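Local coordinates for phospholipase C-beta (PLC-beta) (Sepia officinalis, PDB 3QR0), which is a multidomain phospholipase C of the beta class, built from PH, EF-hand, TIM-barrel and C2 domains and binding a calcium ion, at residues M675-F687 / A798-A810. Sequence-based numbering, arbitrary orientation.
Sequences MYGLPTDTVRKKF and AAALCAFEDDPDA
P679 and T682, in the turn after strand 669-676, and K685, at the corner beyond strand 683-684, face A800, A803 and D807 in step, with CA atoms 5.8, 6.0 and 7.2 Å apart, so the 675-687 backbone follows the helix end and linker of 798-810. The F804 ring carries most of the apolar packing. Its CB points away from 675-687, but CG, turned anti to the carbonyl carbon (chi1 -65°), brings the ring back to the turn, one face under T682 while P679 meets its CE2 side obliquely. The T682 methyl CG2 makes a CH-pi contact over that face, 4.2 Å from the F804 ring centroid, while G677 O lies at the ring edge, 3.3 Å from F804 CZ. The rigid ring of P679 adds CG against F804 CE2 and CB against A800 CB; A800 and A803 are small enough to let the two backbones close in. T682 suits its place because its two branches divide the work: OG1 accepts from G677 N and donates to L678 O, bracing the turn, and CG2 is left for the aromatic face. A water joins T682 O and R684 N to A803 O.

R684 supplies the polar grip. Its chain bends at chi3 (67°), and NH1 donates to F804 O at 2.9 Å, within the guanidinium plane, and to D806 OD1 at 2.8 Å, on that oxygen's anti lone pair. Guanidinium and carboxylate planes are nearly perpendicular, 87° apart, so this salt bridge is not a flat two-pronged pair. E674 binds R684 NE, which probably helps aim the guanidinium. Nearby, P808 CG packs on R684 CB, beginning helix 808-815, which D807 caps through A810 N.

The contact thus fastens the C-terminal extension, helices 793-800 and 808-815, to an edge of the C2 beta-sandwich, with helix 586-589 also packing on F804.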
# COMPACT_ATOMS: atom_id res chain seq x y z
N MET A 675 -6.06 -12.85 -10.73
CA MET A 675 -4.78 -12.46 -11.30
C MET A 675 -4.96 -11.29 -12.25
O MET A 675 -5.92 -11.26 -13.03
CB MET A 675 -4.12 -13.65 -12.01
CG MET A 675 -2.74 -13.35 -12.60
SD MET A 675 -1.80 -14.82 -13.10
CE MET A 675 -1.78 -15.76 -11.58
N TYR A 676 -4.04 -10.33 -12.18
CA TYR A 676 -4.03 -9.17 -13.08
C TYR A 676 -2.63 -9.02 -13.66
O TYR A 676 -1.64 -9.06 -12.93
CB TYR A 676 -4.41 -7.87 -12.35
CG TYR A 676 -5.45 -8.07 -11.28
CD1 TYR A 676 -6.79 -8.27 -11.61
CD2 TYR A 676 -5.11 -8.07 -9.94
CE1 TYR A 676 -7.76 -8.47 -10.63
CE2 TYR A 676 -6.06 -8.28 -8.95
CZ TYR A 676 -7.39 -8.47 -9.30
OH TYR A 676 -8.34 -8.67 -8.32
N GLY A 677 -2.56 -8.87 -14.97
CA GLY A 677 -1.29 -8.70 -15.67
C GLY A 677 -1.60 -8.38 -17.11
O GLY A 677 -2.46 -7.56 -17.39
N LEU A 678 -0.92 -9.06 -18.04
CA LEU A 678 -1.30 -8.98 -19.44
C LEU A 678 -2.75 -9.45 -19.58
O LEU A 678 -3.23 -10.24 -18.77
CB LEU A 678 -0.40 -9.85 -20.32
CG LEU A 678 1.05 -9.39 -20.53
CD1 LEU A 678 1.70 -10.25 -21.61
CD2 LEU A 678 1.13 -7.92 -20.91
N PRO A 679 -3.46 -8.95 -20.61
CA PRO A 679 -4.84 -9.40 -20.82
C PRO A 679 -4.98 -10.92 -20.83
O PRO A 679 -5.90 -11.45 -20.22
CB PRO A 679 -5.19 -8.80 -22.19
CG PRO A 679 -4.36 -7.58 -22.28
CD PRO A 679 -3.08 -7.89 -21.56
N THR A 680 -4.05 -11.61 -21.49
CA THR A 680 -4.08 -13.08 -21.56
C THR A 680 -3.85 -13.76 -20.20
O THR A 680 -4.20 -14.93 -20.03
CB THR A 680 -3.03 -13.61 -22.58
OG1 THR A 680 -3.34 -14.97 -22.93
CG2 THR A 680 -1.62 -13.54 -22.02
N ASP A 681 -3.27 -13.04 -19.24
CA ASP A 681 -3.01 -13.57 -17.90
C ASP A 681 -3.99 -13.05 -16.85
O ASP A 681 -3.88 -13.40 -15.67
CB ASP A 681 -1.59 -13.20 -17.46
CG ASP A 681 -0.51 -13.85 -18.31
OD1 ASP A 681 -0.77 -14.93 -18.88
OD2 ASP A 681 0.60 -13.28 -18.41
N THR A 682 -4.93 -12.20 -17.25
CA THR A 682 -5.84 -11.59 -16.30
C THR A 682 -7.07 -12.48 -16.09
O THR A 682 -7.75 -12.82 -17.04
CB THR A 682 -6.23 -10.18 -16.76
OG1 THR A 682 -5.06 -9.36 -16.76
CG2 THR A 682 -7.28 -9.57 -15.84
N VAL A 683 -7.30 -12.86 -14.84
CA VAL A 683 -8.39 -13.76 -14.47
C VAL A 683 -9.19 -13.15 -13.33
O VAL A 683 -8.68 -12.98 -12.21
CB VAL A 683 -7.84 -15.13 -14.01
CG1 VAL A 683 -8.98 -16.05 -13.58
CG2 VAL A 683 -7.00 -15.78 -15.12
N ARG A 684 -10.44 -12.80 -13.63
CA ARG A 684 -11.37 -12.27 -12.63
C ARG A 684 -12.65 -13.08 -12.57
O ARG A 684 -13.11 -13.61 -13.58
CB ARG A 684 -11.70 -10.82 -12.97
CG ARG A 684 -10.50 -9.89 -12.88
CD ARG A 684 -10.92 -8.45 -12.76
NE ARG A 684 -11.58 -8.18 -11.49
CZ ARG A 684 -12.25 -7.07 -11.19
NH1 ARG A 684 -12.36 -6.08 -12.08
NH2 ARG A 684 -12.82 -6.95 -10.00
N LYS A 685 -13.22 -13.16 -11.36
CA LYS A 685 -14.51 -13.82 -11.11
C LYS A 685 -14.54 -15.27 -11.59
O LYS A 685 -15.54 -15.72 -12.14
CB LYS A 685 -15.66 -13.03 -11.77
CG LYS A 685 -15.74 -11.57 -11.39
CD LYS A 685 -16.05 -11.36 -9.91
CE LYS A 685 -16.28 -9.87 -9.62
NZ LYS A 685 -16.21 -9.55 -8.16
N LYS A 686 -13.45 -16.00 -11.37
CA LYS A 686 -13.35 -17.40 -11.77
C LYS A 686 -13.27 -18.34 -10.56
O LYS A 686 -13.89 -19.40 -10.57
CB LYS A 686 -12.14 -17.62 -12.68
CG LYS A 686 -12.00 -19.04 -13.22
CD LYS A 686 -10.76 -19.18 -14.10
CE LYS A 686 -10.69 -20.56 -14.76
NZ LYS A 686 -9.70 -20.60 -15.87
N PHE A 687 -12.49 -17.95 -9.55
CA PHE A 687 -12.16 -18.81 -8.42
C PHE A 687 -12.75 -18.31 -7.10
O PHE A 687 -12.41 -17.23 -6.62
CB PHE A 687 -10.65 -18.91 -8.27
CG PHE A 687 -9.96 -19.59 -9.42
CD1 PHE A 687 -8.93 -18.95 -10.09
CD2 PHE A 687 -10.33 -20.86 -9.82
CE1 PHE A 687 -8.28 -19.59 -11.15
CE2 PHE A 687 -9.69 -21.50 -10.87
CZ PHE A 687 -8.67 -20.86 -11.54
N ALA A 798 -9.76 -5.00 -28.23
CA ALA A 798 -10.83 -4.50 -27.36
C ALA A 798 -11.46 -5.64 -26.56
O ALA A 798 -11.76 -5.48 -25.38
CB ALA A 798 -11.90 -3.78 -28.18
N ALA A 799 -11.67 -6.77 -27.22
CA ALA A 799 -12.22 -7.97 -26.58
C ALA A 799 -11.29 -8.51 -25.50
O ALA A 799 -11.76 -8.92 -24.43
CB ALA A 799 -12.50 -9.06 -27.63
N ALA A 800 -9.99 -8.51 -25.77
CA ALA A 800 -8.99 -8.92 -24.78
C ALA A 800 -9.09 -8.10 -23.50
O ALA A 800 -8.91 -8.64 -22.41
CB ALA A 800 -7.58 -8.79 -25.36
N LEU A 801 -9.40 -6.81 -23.63
CA LEU A 801 -9.48 -5.91 -22.48
C LEU A 801 -10.71 -6.12 -21.59
O LEU A 801 -10.77 -5.58 -20.49
CB LEU A 801 -9.41 -4.45 -22.92
CG LEU A 801 -8.07 -4.02 -23.53
CD1 LEU A 801 -8.20 -2.61 -24.10
CD2 LEU A 801 -6.93 -4.08 -22.50
N CYS A 802 -11.67 -6.91 -22.07
CA CYS A 802 -12.83 -7.30 -21.26
C CYS A 802 -12.44 -8.12 -20.03
O CYS A 802 -13.15 -8.09 -19.03
CB CYS A 802 -13.86 -8.06 -22.10
SG CYS A 802 -14.70 -7.04 -23.35
N ALA A 803 -11.32 -8.84 -20.10
CA ALA A 803 -10.83 -9.63 -18.95
C ALA A 803 -10.64 -8.81 -17.66
O ALA A 803 -10.69 -9.36 -16.57
CB ALA A 803 -9.52 -10.33 -19.30
N PHE A 804 -10.39 -7.50 -17.79
CA PHE A 804 -10.19 -6.62 -16.63
C PHE A 804 -11.48 -6.16 -15.94
O PHE A 804 -11.43 -5.69 -14.80
CB PHE A 804 -9.40 -5.39 -17.06
CG PHE A 804 -8.01 -5.71 -17.50
CD1 PHE A 804 -6.99 -5.88 -16.57
CD2 PHE A 804 -7.72 -5.86 -18.85
CE1 PHE A 804 -5.71 -6.19 -16.98
CE2 PHE A 804 -6.43 -6.17 -19.26
CZ PHE A 804 -5.43 -6.33 -18.33
N GLU A 805 -12.61 -6.29 -16.62
CA GLU A 805 -13.88 -5.76 -16.12
C GLU A 805 -14.38 -6.55 -14.92
O GLU A 805 -14.00 -7.71 -14.72
CB GLU A 805 -14.94 -5.73 -17.22
CG GLU A 805 -14.61 -4.80 -18.38
CD GLU A 805 -14.55 -3.33 -17.98
OE1 GLU A 805 -15.34 -2.92 -17.10
OE2 GLU A 805 -13.71 -2.59 -18.54
N ASP A 806 -15.24 -5.92 -14.13
CA ASP A 806 -15.86 -6.56 -12.96
C ASP A 806 -16.71 -7.78 -13.34
O ASP A 806 -16.90 -8.67 -12.51
CB ASP A 806 -16.71 -5.55 -12.18
CG ASP A 806 -15.87 -4.51 -11.44
OD1 ASP A 806 -14.62 -4.54 -11.49
OD2 ASP A 806 -16.48 -3.65 -10.77
N ASP A 807 -17.22 -7.81 -14.57
CA ASP A 807 -17.93 -8.97 -15.11
C ASP A 807 -17.43 -9.22 -16.54
O ASP A 807 -18.02 -8.74 -17.51
CB ASP A 807 -19.45 -8.72 -15.09
CG ASP A 807 -20.26 -9.94 -15.51
OD1 ASP A 807 -19.70 -10.89 -16.08
OD2 ASP A 807 -21.49 -9.93 -15.27
N PRO A 808 -16.31 -9.96 -16.67
CA PRO A 808 -15.65 -10.15 -17.96
C PRO A 808 -16.56 -10.73 -19.04
O PRO A 808 -16.55 -10.23 -20.17
CB PRO A 808 -14.51 -11.13 -17.64
CG PRO A 808 -14.23 -10.93 -16.21
CD PRO A 808 -15.56 -10.62 -15.58
N ASP A 809 -17.33 -11.75 -18.70
CA ASP A 809 -18.23 -12.40 -19.67
C ASP A 809 -19.30 -11.44 -20.18
O ASP A 809 -19.55 -11.38 -21.39
CB ASP A 809 -18.87 -13.65 -19.05
CG ASP A 809 -17.86 -14.76 -18.78
OD1 ASP A 809 -16.79 -14.76 -19.43
OD2 ASP A 809 -18.13 -15.63 -17.93
N ALA A 810 -19.92 -10.69 -19.28
CA ALA A 810 -20.94 -9.71 -19.65
C ALA A 810 -20.36 -8.59 -20.52
O ALA A 810 -21.00 -8.13 -21.46
CB ALA A 810 -21.60 -9.12 -18.40
O HOH W 1 -8.10 -11.27 -22.35
O HOH W 2 -10.79 -12.13 -16.44